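Local structure of endoglucanase, family GH5 (Zobellia galactanivorans, 6GL2) at residues A[205-211]-A[258-263]; A[31-35]-A[107-111]; A[56-60]-A[332-336]. The protein hydrolyses hemicellulose as a family 5 glycoside hydrolase of a marine bacterium, probably acting on mixed-linked glucan. All coordinates share one frame; numbering follows the deposited sequence.

All three contacts belong to one (β/α)8 barrel of eight parallel strands, yet none touches another: their centres lie about 26 to 28 Å apart, with nearest atoms about 15 to 16 Å apart. Contacts 1 and 3 join outer helices and the turns at their ends, 207-212 with 246-266 and the C-terminal end of 48-57 with 329-336, whereas contact 2 joins loops that follow strands 24-26 and 101-105. Along the chain contacts 2 and 3 interlock, their segments alternating, and contact 1 comes after contact 2 and wholly within the span bridged by contact 3. Contact 3 thus brings the last helix back to the early part of the barrel.

Contact 1 (A[205-211]-A[258-263]); sequences TASNALN and KIRDKF
L210 carries the apolar part of the contact. Its CG lies 3.7 Å from CZ of F263, the two side chains crossing at about a right angle, and its CD2 reaches the aliphatic stems of both lysines, 3.9 Å from K258 CG and 4.0 Å from K262 CB. K262 CG in turn lies over one face of the F263 ring, offset toward its rim. A second, smaller patch forms where T205 CG2 meets I259 CD1 at 3.6 Å. The polar links lie at the lysine ends. A bend in the K258 chain (chi3 89°) turns NZ toward T205 O, which it meets in a weak hydrogen bond of 2.9 Å; E255 forms a salt bridge with K258 while also binding T205 OG1. K262 NZ donates to N211 OD1 at 3.2 Å, the donor tilted 18° from the carbonyl plane, and pairs with E266 in a salt bridge. Segments 207-211 and 258-263 run roughly parallel, their axes 22° apart in direction and 11.0 Å at closest approach, in neighbouring outer helices that follow strands 196-199 and 222-227; beneath them F263 packs on strands 222-227 and 271-276 and meets Y213 edge to face.

Contact 2 (A[31-35]-A[107-111]); sequences MDTYN and HHDET
D32 meets both histidines of segment 107-111. Its carbonyl O lies at the edge of the H108 ring, 3.2 Å from H108 CD2, while its CB approaches H107 CD2 at 3.5 Å; the side chains of D32 and H107 run alongside each other, carboxylate and imidazole planes 86° apart. A water joins D32 OD2 to H108 NE2, 2.7 Å from each, and donates to the carboxylate. The histidines also meet each other: H107 CD2 stands 3.4 Å above the H108 plane, over the ring centre. Farther along, Y34 has CG anti to the backbone N (chi1 -166°), which carries its ring across to the backbone of H108, with CE1 3.2 Å from H108 O. A second water donates to that oxygen at 3.0 Å, accepts from T111 N at 2.9 Å and makes a weak bond with Y34 OH.

Outside this shell, the backbone N-H groups of N29 and A30 hold the two carboxylate oxygens of D32, and T67 OG1 binds both D32 O and H108 N. N105 pairs with H107 ND1. Y34 and H108 are each the centre of an inverse gamma turn, the latter closed by D109 N to H107 O. These loops follow strands 24-26 and 101-105 at their C-terminal ends, the side of a (β/α)8 barrel where GH5 enzymes place their substrate cleft, and lead on to helices 48-57 and 117-137.

Contact 3 (A[56-60]-A[332-336]); sequences KMGFK and AEAIV
A332, whose CB packs against M57 CG at 3.7 Å, offers its carbonyl O to two backbone N-H groups of the last helical turn: V336 N at 3.1 Å and, more weakly, I335 N. This holds the turn that faces segment 56-60. V336 CG1 sits almost squarely on the F59 ring, 3.6 Å from the ring centroid and 8° off the normal, a CH-pi contact made as the two side chains cross at about a right angle. The other branch, CG2, lies 3.4 Å from M57 O. Around the same ring, CE1 touches I335 CG2 and CE2 touches A332 CB, each at 4.0 Å. Replacing F59 by an alanine would probably open a gap beneath V336 CG1, removing the face it rests on and the ring that I335 CG2 and A332 CB touch. The M57 chain, bent at chi2 (60°), brings SD to 3.9 Å from A332 CB. G58 ends helix 48-57 in a Schellman motif, and at its positive phi (113°) a side chain would jam against M57 O and crowd V336 CG2. W326 also packs on M57, F59 and A332, while W25 meets the F59 ring. Such packing of the helix after the first strand against the helix after the last is how a (β/α)8 barrel closes its outer ring.

Contact 1 (A[205-211]-A[258-263])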
loop_
_atom_site.group_PDB
_atom_site.type_symbol
_atom_site.label_atom_id
_atom_site.label_comp_id
_atom_site.label_asym_id
_atom_site.label_seq_id
_atom_site.Cartn_x
_atom_site.Cartn_y
_atom_site.Cartn_z
ATOM N N THR A 205 10.444 7.868 -0.892
ATOM C CA THR A 205 11.130 8.347 0.341
ATOM C C THR A 205 12.170 9.401 -0.052
ATOM O O THR A 205 12.969 9.772 0.849
ATOM C CB THR A 205 11.695 7.178 1.164
ATOM O OG1 THR A 205 12.691 6.536 0.391
ATOM C CG2 THR A 205 10.593 6.192 1.653
ATOM N N ALA A 206 12.252 9.806 -1.302
ATOM C CA ALA A 206 13.163 10.893 -1.750
ATOM C C ALA A 206 12.860 12.093 -0.852
ATOM O O ALA A 206 11.747 12.427 -0.461
ATOM C CB ALA A 206 12.984 11.124 -3.232
ATOM N N SER A 207 13.931 12.872 -0.516
ATOM C CA SER A 207 13.749 14.012 0.388
ATOM C C SER A 207 12.768 15.094 -0.132
ATOM O O SER A 207 12.066 15.656 0.663
ATOM C CB SER A 207 15.116 14.664 0.785
ATOM O OG SER A 207 15.948 13.661 1.311
ATOM N N ASN A 208 12.754 15.331 -1.428
ATOM C CA ASN A 208 11.819 16.313 -1.970
ATOM C C ASN A 208 10.358 15.868 -1.838
ATOM O O ASN A 208 9.489 16.646 -1.469
ATOM C CB ASN A 208 12.100 16.712 -3.426
ATOM C CG ASN A 208 12.327 15.556 -4.326
ATOM O OD1 ASN A 208 12.127 14.370 -3.946
ATOM N ND2 ASN A 208 12.805 15.850 -5.515
ATOM N N ALA A 209 10.146 14.545 -1.959
ATOM C CA ALA A 209 8.795 14.010 -1.779
ATOM C C ALA A 209 8.396 14.128 -0.290
ATOM O O ALA A 209 7.298 14.469 0.067
ATOM C CB ALA A 209 8.772 12.538 -2.264
ATOM N N LEU A 210 9.337 13.829 0.642
ATOM C CA LEU A 210 9.128 13.970 2.074
ATOM C C LEU A 210 8.805 15.416 2.496
ATOM O O LEU A 210 7.917 15.703 3.291
ATOM C CB LEU A 210 10.332 13.460 2.837
ATOM C CG LEU A 210 10.173 12.069 3.398
ATOM C CD1 LEU A 210 9.733 11.080 2.315
ATOM C CD2 LEU A 210 11.468 11.660 4.096
ATOM N N ASN A 211 9.565 16.340 1.878
ATOM C CA ASN A 211 9.471 17.728 2.308
ATOM C C ASN A 211 8.175 18.388 1.793
ATOM O O ASN A 211 7.567 19.209 2.495
ATOM C CB ASN A 211 10.771 18.484 1.901
ATOM C CG ASN A 211 12.046 18.013 2.715
ATOM O OD1 ASN A 211 11.947 17.610 3.893
ATOM N ND2 ASN A 211 13.251 18.088 2.090
ATOM N N LYS A 258 15.451 8.422 8.343
ATOM C CA LYS A 258 14.969 9.538 7.559
ATOM C C LYS A 258 13.429 9.651 7.595
ATOM O O LYS A 258 12.811 10.668 7.808
ATOM C CB LYS A 258 15.490 9.451 6.127
ATOM C CG LYS A 258 14.962 10.329 5.067
ATOM C CD LYS A 258 15.664 9.995 3.723
ATOM C CE LYS A 258 15.006 8.871 2.837
ATOM N NZ LYS A 258 15.449 8.463 1.409
ATOM N N ILE A 259 12.801 8.487 7.367
ATOM C CA ILE A 259 11.330 8.377 7.371
ATOM C C ILE A 259 10.793 8.675 8.785
ATOM O O ILE A 259 9.863 9.444 8.996
ATOM C CB ILE A 259 10.944 6.959 6.917
ATOM C CG1 ILE A 259 11.404 6.719 5.472
ATOM C CG2 ILE A 259 9.461 6.659 7.219
ATOM C CD1 ILE A 259 11.310 5.260 5.072
ATOM N N ARG A 260 11.386 8.031 9.802
ATOM C CA ARG A 260 11.005 8.288 11.188
ATOM C C ARG A 260 11.154 9.758 11.585
ATOM O O ARG A 260 10.276 10.406 12.125
ATOM C CB ARG A 260 11.827 7.430 12.185
ATOM C CG ARG A 260 11.683 7.801 13.651
ATOM C CD ARG A 260 12.863 7.300 14.489
ATOM N NE ARG A 260 14.188 7.916 14.129
ATOM C CZ ARG A 260 15.366 7.424 14.514
ATOM N NH1 ARG A 260 15.412 6.290 15.236
ATOM N NH2 ARG A 260 16.494 8.014 14.147
ATOM N N ASP A 261 12.343 10.266 11.264
ATOM C CA ASP A 261 12.640 11.670 11.669
ATOM C C ASP A 261 11.682 12.700 11.096
ATOM O O ASP A 261 11.249 13.655 11.761
ATOM C CB ASP A 261 14.096 12.014 11.394
ATOM C CG ASP A 261 15.079 11.223 12.270
ATOM O OD1 ASP A 261 14.682 10.599 13.261
ATOM O OD2 ASP A 261 16.302 11.256 11.892
ATOM N N LYS A 262 11.302 12.498 9.821
ATOM C CA LYS A 262 10.414 13.442 9.127
ATOM C C LYS A 262 8.993 13.229 9.631
ATOM O O LYS A 262 8.345 14.121 10.096
ATOM C CB LYS A 262 10.457 13.295 7.608
ATOM C CG LYS A 262 9.486 14.197 6.873
ATOM C CD LYS A 262 10.002 15.632 7.059
ATOM C CE LYS A 262 9.375 16.725 6.211
ATOM N NZ LYS A 262 10.143 17.991 6.516
ATOM N N PHE A 263 8.454 12.011 9.479
ATOM C CA PHE A 263 7.030 11.793 9.725
ATOM C C PHE A 263 6.668 11.602 11.192
ATOM O O PHE A 263 5.696 12.172 11.641
ATOM C CB PHE A 263 6.502 10.639 8.879
ATOM C CG PHE A 263 6.653 10.886 7.390
ATOM C CD1 PHE A 263 5.982 11.931 6.823
ATOM C CD2 PHE A 263 7.368 10.051 6.544
ATOM C CE1 PHE A 263 6.083 12.139 5.460
ATOM C CE2 PHE A 263 7.416 10.251 5.148
ATOM C CZ PHE A 263 6.786 11.321 4.639
HETATM O O HOH W 1 17.082 11.410 1.269
#

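Contact 2 (A[31-35]-A[107-111])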
loop_
_atom_site.group_PDB
_atom_site.type_symbol
_atom_site.label_atom_id
_atom_site.label_comp_id
_atom_site.label_asym_id
_atom_site.label_seq_id
_atom_site.Cartn_x
_atom_site.Cartn_y
_atom_site.Cartn_z
ATOM N N MET A 31 -6.290 -8.357 -7.626
ATOM C CA MET A 31 -7.238 -7.333 -8.010
ATOM C C MET A 31 -6.589 -6.117 -8.619
ATOM O O MET A 31 -7.247 -5.278 -9.228
ATOM C CB MET A 31 -8.119 -6.943 -6.819
ATOM C CG MET A 31 -8.947 -8.124 -6.266
ATOM S SD MET A 31 -10.138 -8.732 -7.467
ATOM C CE MET A 31 -11.376 -7.348 -7.323
ATOM N N ASP A 32 -5.273 -5.958 -8.378
ATOM C CA ASP A 32 -4.451 -4.916 -8.987
ATOM C C ASP A 32 -3.979 -5.228 -10.412
ATOM O O ASP A 32 -3.433 -4.341 -11.055
ATOM C CB ASP A 32 -3.223 -4.632 -8.110
ATOM C CG ASP A 32 -2.500 -5.866 -7.727
ATOM O OD1 ASP A 32 -3.127 -6.876 -7.284
ATOM O OD2 ASP A 32 -1.218 -5.888 -7.826
ATOM N N THR A 33 -4.202 -6.433 -10.894
ATOM C CA THR A 33 -3.772 -6.793 -12.238
ATOM C C THR A 33 -4.286 -5.762 -13.243
ATOM O O THR A 33 -5.442 -5.378 -13.236
ATOM C CB THR A 33 -4.344 -8.198 -12.514
ATOM O OG1 THR A 33 -3.720 -9.159 -11.697
ATOM C CG2 THR A 33 -4.196 -8.621 -14.038
ATOM N N TYR A 34 -3.375 -5.336 -14.123
ATOM C CA TYR A 34 -3.756 -4.309 -15.103
ATOM C C TYR A 34 -4.315 -4.988 -16.348
ATOM O O TYR A 34 -3.596 -5.077 -17.414
ATOM C CB TYR A 34 -2.614 -3.365 -15.407
ATOM C CG TYR A 34 -3.048 -2.108 -16.135
ATOM C CD1 TYR A 34 -3.766 -1.163 -15.511
ATOM C CD2 TYR A 34 -2.809 -1.966 -17.473
ATOM C CE1 TYR A 34 -4.178 -0.004 -16.133
ATOM C CE2 TYR A 34 -3.248 -0.808 -18.125
ATOM C CZ TYR A 34 -3.960 0.139 -17.445
ATOM O OH TYR A 34 -4.347 1.309 -18.065
ATOM N N ASN A 35 -5.472 -5.586 -16.228
ATOM C CA ASN A 35 -6.199 -6.323 -17.276
ATOM C C ASN A 35 -7.634 -6.380 -16.869
ATOM O O ASN A 35 -7.930 -6.377 -15.654
ATOM C CB ASN A 35 -5.537 -7.714 -17.410
ATOM C CG ASN A 35 -5.999 -8.471 -18.679
ATOM O OD1 ASN A 35 -7.128 -8.900 -18.796
ATOM N ND2 ASN A 35 -5.072 -8.541 -19.669
ATOM N N HIS A 107 -4.819 1.432 -7.234
ATOM C CA HIS A 107 -3.478 0.897 -7.505
ATOM C C HIS A 107 -2.935 1.288 -8.855
ATOM O O HIS A 107 -2.561 2.500 -9.023
ATOM C CB HIS A 107 -3.443 -0.651 -7.236
ATOM C CG HIS A 107 -2.089 -1.157 -6.931
ATOM N ND1 HIS A 107 -1.518 -0.981 -5.706
ATOM C CD2 HIS A 107 -1.188 -1.811 -7.712
ATOM C CE1 HIS A 107 -0.314 -1.577 -5.739
ATOM N NE2 HIS A 107 -0.076 -2.006 -6.972
ATOM N N HIS A 108 -3.082 0.529 -9.928
ATOM C CA HIS A 108 -2.415 0.789 -11.244
ATOM C C HIS A 108 -3.334 1.578 -12.075
ATOM O O HIS A 108 -3.675 1.258 -13.239
ATOM C CB HIS A 108 -2.023 -0.475 -12.013
ATOM C CG HIS A 108 -0.886 -1.262 -11.406
ATOM N ND1 HIS A 108 0.268 -0.698 -10.865
ATOM C CD2 HIS A 108 -0.763 -2.630 -11.226
ATOM C CE1 HIS A 108 1.083 -1.714 -10.463
ATOM N NE2 HIS A 108 0.460 -2.862 -10.667
ATOM N N ASP A 109 -3.679 2.771 -11.626
ATOM C CA ASP A 109 -4.710 3.643 -12.234
ATOM C C ASP A 109 -4.091 4.939 -12.735
ATOM O O ASP A 109 -4.766 5.964 -12.948
ATOM C CB ASP A 109 -5.882 3.814 -11.261
ATOM C CG ASP A 109 -6.803 2.600 -11.275
ATOM O OD1 ASP A 109 -7.462 2.403 -12.348
ATOM O OD2 ASP A 109 -6.865 1.929 -10.276
ATOM N N GLU A 110 -2.773 4.937 -12.914
ATOM C CA GLU A 110 -2.034 6.169 -13.298
ATOM C C GLU A 110 -2.543 6.753 -14.633
ATOM O O GLU A 110 -2.495 7.975 -14.776
ATOM C CB GLU A 110 -0.540 5.830 -13.469
ATOM C CG GLU A 110 0.256 5.370 -12.278
ATOM C CD GLU A 110 -0.049 3.939 -11.798
ATOM O OE1 GLU A 110 -0.478 3.033 -12.581
ATOM O OE2 GLU A 110 0.190 3.764 -10.567
ATOM N N THR A 111 -3.108 5.964 -15.546
ATOM C CA THR A 111 -3.481 6.483 -16.876
ATOM C C THR A 111 -4.601 7.492 -16.751
ATOM O O THR A 111 -4.688 8.364 -17.634
ATOM C CB THR A 111 -3.844 5.404 -17.829
ATOM O OG1 THR A 111 -4.859 4.531 -17.289
ATOM C CG2 THR A 111 -2.540 4.570 -18.158
HETATM O O HOH W 2 0.841 -5.173 -9.365
HETATM O O HOH W 3 -3.215 3.040 -15.597
#

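Contact 3 (A[56-60]-A[332-336])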
loop_
_atom_site.group_PDB
_atom_site.type_symbol
_atom_site.label_atom_id
_atom_site.label_comp_id
_atom_site.label_asym_id
_atom_site.label_seq_id
_atom_site.Cartn_x
_atom_site.Cartn_y
_atom_site.Cartn_z
ATOM N N LYS A 56 -3.012 -17.349 9.483
ATOM C CA LYS A 56 -2.464 -18.388 10.349
ATOM C C LYS A 56 -1.013 -18.227 10.548
ATOM O O LYS A 56 -0.475 -18.606 11.564
ATOM C CB LYS A 56 -2.771 -19.770 9.755
ATOM C CG LYS A 56 -4.245 -20.199 9.886
ATOM C CD LYS A 56 -4.786 -21.224 8.867
ATOM C CE LYS A 56 -4.162 -22.539 9.091
ATOM N NZ LYS A 56 -4.620 -23.569 8.074
ATOM N N MET A 57 -0.307 -17.677 9.550
ATOM C CA MET A 57 1.155 -17.419 9.610
ATOM C C MET A 57 1.446 -16.279 10.553
ATOM O O MET A 57 2.582 -16.181 11.034
ATOM C CB MET A 57 1.675 -17.222 8.154
ATOM C CG MET A 57 3.108 -16.769 8.067
ATOM S SD MET A 57 4.320 -17.890 8.802
ATOM C CE MET A 57 4.446 -19.131 7.503
ATOM N N GLY A 58 0.480 -15.442 10.839
ATOM C CA GLY A 58 0.647 -14.386 11.825
ATOM C C GLY A 58 0.626 -12.939 11.318
ATOM O O GLY A 58 0.834 -12.041 12.081
ATOM N N PHE A 59 0.404 -12.808 9.998
ATOM C CA PHE A 59 0.166 -11.467 9.479
ATOM C C PHE A 59 -1.117 -10.896 10.057
ATOM O O PHE A 59 -2.143 -11.596 10.017
ATOM C CB PHE A 59 0.100 -11.507 7.932
ATOM C CG PHE A 59 1.414 -11.829 7.236
ATOM C CD1 PHE A 59 2.392 -10.807 7.207
ATOM C CD2 PHE A 59 1.773 -13.085 6.825
ATOM C CE1 PHE A 59 3.613 -11.058 6.616
ATOM C CE2 PHE A 59 2.959 -13.335 6.185
ATOM C CZ PHE A 59 3.912 -12.316 6.180
ATOM N N LYS A 60 -1.079 -9.678 10.497
ATOM C CA LYS A 60 -2.219 -9.021 11.064
ATOM C C LYS A 60 -2.985 -8.092 10.088
ATOM O O LYS A 60 -4.119 -7.749 10.296
ATOM C CB LYS A 60 -1.821 -8.298 12.382
ATOM C CG LYS A 60 -2.978 -7.689 13.081
ATOM C CD LYS A 60 -4.018 -8.696 13.583
ATOM C CE LYS A 60 -5.120 -8.119 14.516
ATOM N NZ LYS A 60 -5.978 -9.157 15.091
ATOM N N ALA A 332 8.441 -15.326 5.735
ATOM C CA ALA A 332 7.198 -14.928 6.413
ATOM C C ALA A 332 7.369 -14.844 7.937
ATOM O O ALA A 332 6.952 -13.903 8.579
ATOM C CB ALA A 332 6.029 -15.827 6.013
ATOM N N GLU A 333 8.006 -15.903 8.433
ATOM C CA GLU A 333 8.183 -15.980 9.895
ATOM C C GLU A 333 9.075 -14.871 10.386
ATOM O O GLU A 333 8.824 -14.323 11.452
ATOM C CB GLU A 333 8.724 -17.365 10.269
ATOM C CG GLU A 333 7.639 -18.425 10.214
ATOM C CD GLU A 333 8.152 -19.833 9.955
ATOM O OE1 GLU A 333 9.365 -20.041 10.132
ATOM O OE2 GLU A 333 7.362 -20.722 9.602
ATOM N N ALA A 334 10.069 -14.487 9.604
ATOM C CA ALA A 334 10.985 -13.407 9.981
ATOM C C ALA A 334 10.296 -12.083 10.016
ATOM O O ALA A 334 10.640 -11.215 10.852
ATOM C CB ALA A 334 12.084 -13.313 8.948
ATOM N N ILE A 335 9.281 -11.881 9.188
ATOM C CA ILE A 335 8.519 -10.668 9.166
ATOM C C ILE A 335 7.513 -10.536 10.323
ATOM O O ILE A 335 7.314 -9.442 10.893
ATOM C CB ILE A 335 7.815 -10.477 7.827
ATOM C CG1 ILE A 335 8.804 -10.400 6.694
ATOM C CG2 ILE A 335 6.950 -9.199 7.826
ATOM C CD1 ILE A 335 8.124 -10.751 5.411
ATOM N N VAL A 336 6.871 -11.646 10.667
ATOM C CA VAL A 336 5.839 -11.575 11.675
ATOM C C VAL A 336 6.362 -11.751 13.113
ATOM O O VAL A 336 5.631 -11.366 14.070
ATOM C CB VAL A 336 4.744 -12.656 11.408
ATOM C CG1 VAL A 336 4.050 -12.516 10.020
ATOM C CG2 VAL A 336 5.237 -14.032 11.494
#